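Local coordinates for protein shikimate kinase (Aquifex aeolicus, PDB 2PT5) that probably catalyses the ATP-dependent phosphorylation of the 3-hydroxyl of shikimate, a step on the pathway to chorismate, at residues M1-S14 / S67-G81. Sequence-based numbering, arbitrary orientation.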
loop_
_atom_site.group_PDB
_atom_site.type_symbol
_atom_site.label_atom_id
_atom_site.label_comp_id
_atom_site.label_asym_id
_atom_site.label_seq_id
_atom_site.Cartn_x
_atom_site.Cartn_y
_atom_site.Cartn_z
HETATM N N MSE A 1 -15.078 10.683 0.815
HETATM C CA MSE A 1 -13.623 10.821 0.533
HETATM C C MSE A 1 -12.934 9.469 0.517
HETATM O O MSE A 1 -13.171 8.627 1.382
HETATM C CB MSE A 1 -12.978 11.698 1.590
HETATM C CG MSE A 1 -13.202 11.176 2.982
HETATM SE SE MSE A 1 -12.449 12.357 4.272
HETATM C CE MSE A 1 -13.302 11.634 5.854
ATOM N N ARG A 2 -12.083 9.268 -0.480
ATOM C CA ARG A 2 -11.344 8.022 -0.622
ATOM C C ARG A 2 -9.868 8.328 -0.437
ATOM O O ARG A 2 -9.328 9.216 -1.093
ATOM C CB ARG A 2 -11.575 7.413 -2.009
ATOM C CG ARG A 2 -13.041 7.223 -2.359
ATOM C CD ARG A 2 -13.202 6.404 -3.621
ATOM N NE ARG A 2 -14.601 6.291 -4.022
ATOM C CZ ARG A 2 -15.253 7.199 -4.740
ATOM N NH1 ARG A 2 -14.638 8.303 -5.149
ATOM N NH2 ARG A 2 -16.522 6.999 -5.053
ATOM N N ILE A 3 -9.221 7.593 0.458
ATOM C CA ILE A 3 -7.804 7.802 0.730
ATOM C C ILE A 3 -7.023 6.517 0.488
ATOM O O ILE A 3 -7.280 5.487 1.118
ATOM C CB ILE A 3 -7.591 8.249 2.181
ATOM C CG1 ILE A 3 -8.323 9.573 2.427
ATOM C CG2 ILE A 3 -6.104 8.389 2.470
ATOM C CD1 ILE A 3 -8.427 9.930 3.902
ATOM N N TYR A 4 -6.058 6.574 -0.418
ATOM C CA TYR A 4 -5.269 5.388 -0.716
ATOM C C TYR A 4 -3.871 5.461 -0.134
ATOM O O TYR A 4 -3.181 6.468 -0.289
ATOM C CB TYR A 4 -5.178 5.178 -2.228
ATOM C CG TYR A 4 -6.523 5.067 -2.908
ATOM C CD1 TYR A 4 -7.167 6.196 -3.413
ATOM C CD2 TYR A 4 -7.157 3.829 -3.040
ATOM C CE1 TYR A 4 -8.417 6.094 -4.041
ATOM C CE2 TYR A 4 -8.406 3.716 -3.661
ATOM C CZ TYR A 4 -9.030 4.853 -4.163
ATOM O OH TYR A 4 -10.263 4.747 -4.788
ATOM N N LEU A 5 -3.453 4.389 0.532
ATOM C CA LEU A 5 -2.116 4.346 1.113
ATOM C C LEU A 5 -1.253 3.428 0.258
ATOM O O LEU A 5 -1.634 2.301 -0.020
ATOM C CB LEU A 5 -2.164 3.825 2.551
ATOM C CG LEU A 5 -3.047 4.586 3.547
ATOM C CD1 LEU A 5 -2.833 4.001 4.934
ATOM C CD2 LEU A 5 -2.721 6.074 3.531
ATOM N N ILE A 6 -0.092 3.919 -0.165
ATOM C CA ILE A 6 0.794 3.121 -0.996
ATOM C C ILE A 6 2.207 3.144 -0.440
ATOM O O ILE A 6 2.575 4.049 0.311
ATOM C CB ILE A 6 0.795 3.639 -2.461
ATOM C CG1 ILE A 6 1.522 4.983 -2.556
ATOM C CG2 ILE A 6 -0.635 3.820 -2.941
ATOM C CD1 ILE A 6 1.477 5.615 -3.951
ATOM N N GLY A 7 2.994 2.139 -0.804
ATOM C CA GLY A 7 4.363 2.060 -0.331
ATOM C C GLY A 7 4.751 0.609 -0.133
ATOM O O GLY A 7 3.961 -0.298 -0.428
ATOM N N PHE A 8 5.955 0.377 0.382
ATOM C CA PHE A 8 6.408 -0.988 0.595
ATOM C C PHE A 8 5.659 -1.664 1.747
ATOM O O PHE A 8 5.111 -1.005 2.641
ATOM C CB PHE A 8 7.930 -1.027 0.831
ATOM C CG PHE A 8 8.733 -0.491 -0.326
ATOM C CD1 PHE A 8 9.209 0.823 -0.318
ATOM C CD2 PHE A 8 8.971 -1.280 -1.449
ATOM C CE1 PHE A 8 9.911 1.347 -1.414
ATOM C CE2 PHE A 8 9.670 -0.768 -2.549
ATOM C CZ PHE A 8 10.141 0.552 -2.529
HETATM N N MSE A 9 5.641 -2.990 1.696
HETATM C CA MSE A 9 4.969 -3.826 2.683
HETATM C C MSE A 9 5.280 -3.484 4.139
HETATM O O MSE A 9 4.407 -3.553 5.005
HETATM C CB MSE A 9 5.329 -5.290 2.418
HETATM C CG MSE A 9 5.052 -6.237 3.572
HETATM SE SE MSE A 9 6.581 -7.402 3.879
HETATM C CE MSE A 9 7.341 -6.512 5.419
ATOM N N CYS A 10 6.524 -3.115 4.411
ATOM C CA CYS A 10 6.928 -2.796 5.770
ATOM C C CYS A 10 6.889 -1.303 6.081
ATOM O O CYS A 10 7.648 -0.831 6.929
ATOM C CB CYS A 10 8.344 -3.329 6.006
ATOM S SG CYS A 10 9.524 -2.748 4.739
ATOM N N SER A 11 6.019 -0.553 5.416
ATOM C CA SER A 11 5.960 0.880 5.674
ATOM C C SER A 11 4.823 1.266 6.627
ATOM O O SER A 11 4.579 2.447 6.862
ATOM C CB SER A 11 5.849 1.665 4.356
ATOM O OG SER A 11 4.678 1.318 3.649
ATOM N N GLY A 12 4.142 0.266 7.181
ATOM C CA GLY A 12 3.053 0.530 8.108
ATOM C C GLY A 12 1.734 0.992 7.506
ATOM O O GLY A 12 0.938 1.645 8.186
ATOM N N LYS A 13 1.494 0.660 6.241
ATOM C CA LYS A 13 0.259 1.052 5.569
ATOM C C LYS A 13 -0.984 0.568 6.313
ATOM O O LYS A 13 -1.914 1.338 6.562
ATOM C CB LYS A 13 0.230 0.500 4.143
ATOM C CG LYS A 13 1.230 1.130 3.199
ATOM C CD LYS A 13 1.284 0.367 1.895
ATOM C CE LYS A 13 1.750 -1.076 2.128
ATOM N NZ LYS A 13 1.834 -1.840 0.859
ATOM N N SER A 14 -0.997 -0.710 6.659
ATOM C CA SER A 14 -2.128 -1.306 7.363
ATOM C C SER A 14 -2.402 -0.646 8.724
ATOM O O SER A 14 -3.541 -0.287 9.025
ATOM C CB SER A 14 -1.885 -2.808 7.552
ATOM O OG SER A 14 -3.032 -3.447 8.083
ATOM N N SER A 67 -13.425 0.701 -4.024
ATOM C CA SER A 67 -13.541 2.114 -4.376
ATOM C C SER A 67 -14.959 2.561 -4.721
ATOM O O SER A 67 -15.171 3.716 -5.091
ATOM C CB SER A 67 -12.612 2.439 -5.543
ATOM O OG SER A 67 -11.264 2.193 -5.188
ATOM N N GLU A 68 -15.925 1.652 -4.631
ATOM C CA GLU A 68 -17.305 2.036 -4.900
ATOM C C GLU A 68 -17.756 2.863 -3.702
ATOM O O GLU A 68 -18.588 3.763 -3.832
ATOM C CB GLU A 68 -18.198 0.805 -5.082
ATOM C CG GLU A 68 -18.027 0.147 -6.447
ATOM C CD GLU A 68 -18.387 1.082 -7.596
ATOM O OE1 GLU A 68 -19.592 1.348 -7.785
ATOM O OE2 GLU A 68 -17.470 1.557 -8.303
ATOM N N LYS A 69 -17.175 2.567 -2.541
ATOM C CA LYS A 69 -17.486 3.300 -1.318
ATOM C C LYS A 69 -16.937 4.710 -1.498
ATOM O O LYS A 69 -15.840 4.884 -2.022
ATOM C CB LYS A 69 -16.805 2.648 -0.110
ATOM C CG LYS A 69 -17.114 1.167 0.078
ATOM C CD LYS A 69 -16.182 0.548 1.118
ATOM C CE LYS A 69 -16.236 -0.976 1.100
ATOM N NZ LYS A 69 -17.554 -1.489 1.575
ATOM N N GLU A 70 -17.690 5.717 -1.072
ATOM C CA GLU A 70 -17.226 7.095 -1.202
ATOM C C GLU A 70 -16.302 7.514 -0.060
ATOM O O GLU A 70 -15.433 8.360 -0.235
ATOM C CB GLU A 70 -18.412 8.056 -1.283
ATOM C CG GLU A 70 -19.064 8.120 -2.650
ATOM C CD GLU A 70 -20.289 9.005 -2.660
ATOM O OE1 GLU A 70 -20.337 9.959 -1.853
ATOM O OE2 GLU A 70 -21.196 8.755 -3.483
ATOM N N ASN A 71 -16.489 6.917 1.109
ATOM C CA ASN A 71 -15.668 7.245 2.264
ATOM C C ASN A 71 -14.982 5.976 2.740
ATOM O O ASN A 71 -15.634 5.050 3.236
ATOM C CB ASN A 71 -16.549 7.826 3.361
ATOM C CG ASN A 71 -17.346 9.019 2.881
ATOM O OD1 ASN A 71 -16.792 10.093 2.646
ATOM N ND2 ASN A 71 -18.651 8.832 2.710
ATOM N N VAL A 72 -13.661 5.933 2.596
ATOM C CA VAL A 72 -12.917 4.743 2.979
ATOM C C VAL A 72 -11.413 4.975 2.856
ATOM O O VAL A 72 -10.963 5.817 2.067
ATOM C CB VAL A 72 -13.314 3.561 2.051
ATOM C CG1 VAL A 72 -12.793 3.825 0.637
ATOM C CG2 VAL A 72 -12.793 2.236 2.600
ATOM N N VAL A 73 -10.647 4.250 3.664
ATOM C CA VAL A 73 -9.194 4.320 3.609
ATOM C C VAL A 73 -8.819 2.939 3.118
ATOM O O VAL A 73 -9.207 1.926 3.719
ATOM C CB VAL A 73 -8.564 4.537 4.986
ATOM C CG1 VAL A 73 -7.042 4.500 4.870
ATOM C CG2 VAL A 73 -9.025 5.862 5.566
ATOM N N ILE A 74 -8.089 2.891 2.012
ATOM C CA ILE A 74 -7.678 1.624 1.432
ATOM C C ILE A 74 -6.162 1.530 1.370
ATOM O O ILE A 74 -5.520 2.391 0.765
ATOM C CB ILE A 74 -8.224 1.486 -0.000
ATOM C CG1 ILE A 74 -9.751 1.446 0.023
ATOM C CG2 ILE A 74 -7.665 0.247 -0.659
ATOM C CD1 ILE A 74 -10.366 1.671 -1.347
ATOM N N SER A 75 -5.597 0.503 2.010
ATOM C CA SER A 75 -4.156 0.277 1.976
ATOM C C SER A 75 -3.953 -0.675 0.799
ATOM O O SER A 75 -4.787 -1.548 0.556
ATOM C CB SER A 75 -3.658 -0.365 3.282
ATOM O OG SER A 75 -4.332 -1.586 3.547
ATOM N N THR A 76 -2.868 -0.489 0.058
ATOM C CA THR A 76 -2.592 -1.321 -1.112
ATOM C C THR A 76 -1.356 -2.201 -0.926
ATOM O O THR A 76 -0.535 -1.957 -0.043
ATOM C CB THR A 76 -2.394 -0.436 -2.362
ATOM O OG1 THR A 76 -1.269 0.430 -2.160
ATOM C CG2 THR A 76 -3.632 0.424 -2.612
ATOM N N GLY A 77 -1.225 -3.226 -1.756
ATOM C CA GLY A 77 -0.072 -4.109 -1.648
ATOM C C GLY A 77 1.150 -3.477 -2.286
ATOM O O GLY A 77 1.031 -2.461 -2.965
ATOM N N GLY A 78 2.324 -4.071 -2.076
ATOM C CA GLY A 78 3.543 -3.520 -2.650
ATOM C C GLY A 78 3.484 -3.300 -4.155
ATOM O O GLY A 78 3.802 -2.213 -4.650
ATOM N N GLY A 79 3.061 -4.332 -4.878
ATOM C CA GLY A 79 2.979 -4.260 -6.324
ATOM C C GLY A 79 1.862 -3.386 -6.848
ATOM O O GLY A 79 2.055 -2.610 -7.793
ATOM N N LEU A 80 0.688 -3.498 -6.238
ATOM C CA LEU A 80 -0.459 -2.701 -6.672
ATOM C C LEU A 80 -0.141 -1.207 -6.630
ATOM O O LEU A 80 -0.456 -0.474 -7.562
ATOM C CB LEU A 80 -1.681 -3.001 -5.794
ATOM C CG LEU A 80 -3.007 -2.451 -6.324
ATOM C CD1 LEU A 80 -3.280 -3.028 -7.703
ATOM C CD2 LEU A 80 -4.133 -2.808 -5.354
ATOM N N GLY A 81 0.485 -0.757 -5.546
ATOM C CA GLY A 81 0.822 0.653 -5.438
ATOM C C GLY A 81 1.870 1.079 -6.453
ATOM O O GLY A 81 2.021 2.260 -6.750
HETATM O O HOH W 1 1.572 0.062 -2.153
#
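The guanidinium of R2 has the CA of E70 over one face and the carbonyl oxygens of K69 and E68 near its edge; R2 NE donates to K69 O (2.7 Å, bent to 133° at the hydrogen) and weakly to S67 O. The Y4 ring meets S67 OG at its edge, in plane, where Y4 OH donates to S67 OG (2.8 Å), with I74 CD1 near Y4 CE2. With CG beside its backbone N (chi1 -54°) and the chain extended to NE, R2 reaches the loop S67-E70; an alanine here would probably leave K69 O without this donor and the loop less firmly held. Beneath R2 and Y4 the backbones form a parallel ladder, I3 N to V72 O (3.0 Å) and L5 N to I74 O, with I3 and L5 on the opposite face; T76 extends it, its N and OG1 both donating to L5 O. In the P-loop, the bent chain of K13 brings NZ to T76 O (2.5 Å) and G7 O, tying this predicted ATP-binding lysine to the loop leading to G78, a predicted substrate-binding residue. Strand 2-6 lies between strands 72-75 and 95-100 of the P-loop kinase sheet, helix 13-24 covering the I3 and V73 face and helix 84-91 packing against Y4 and I6.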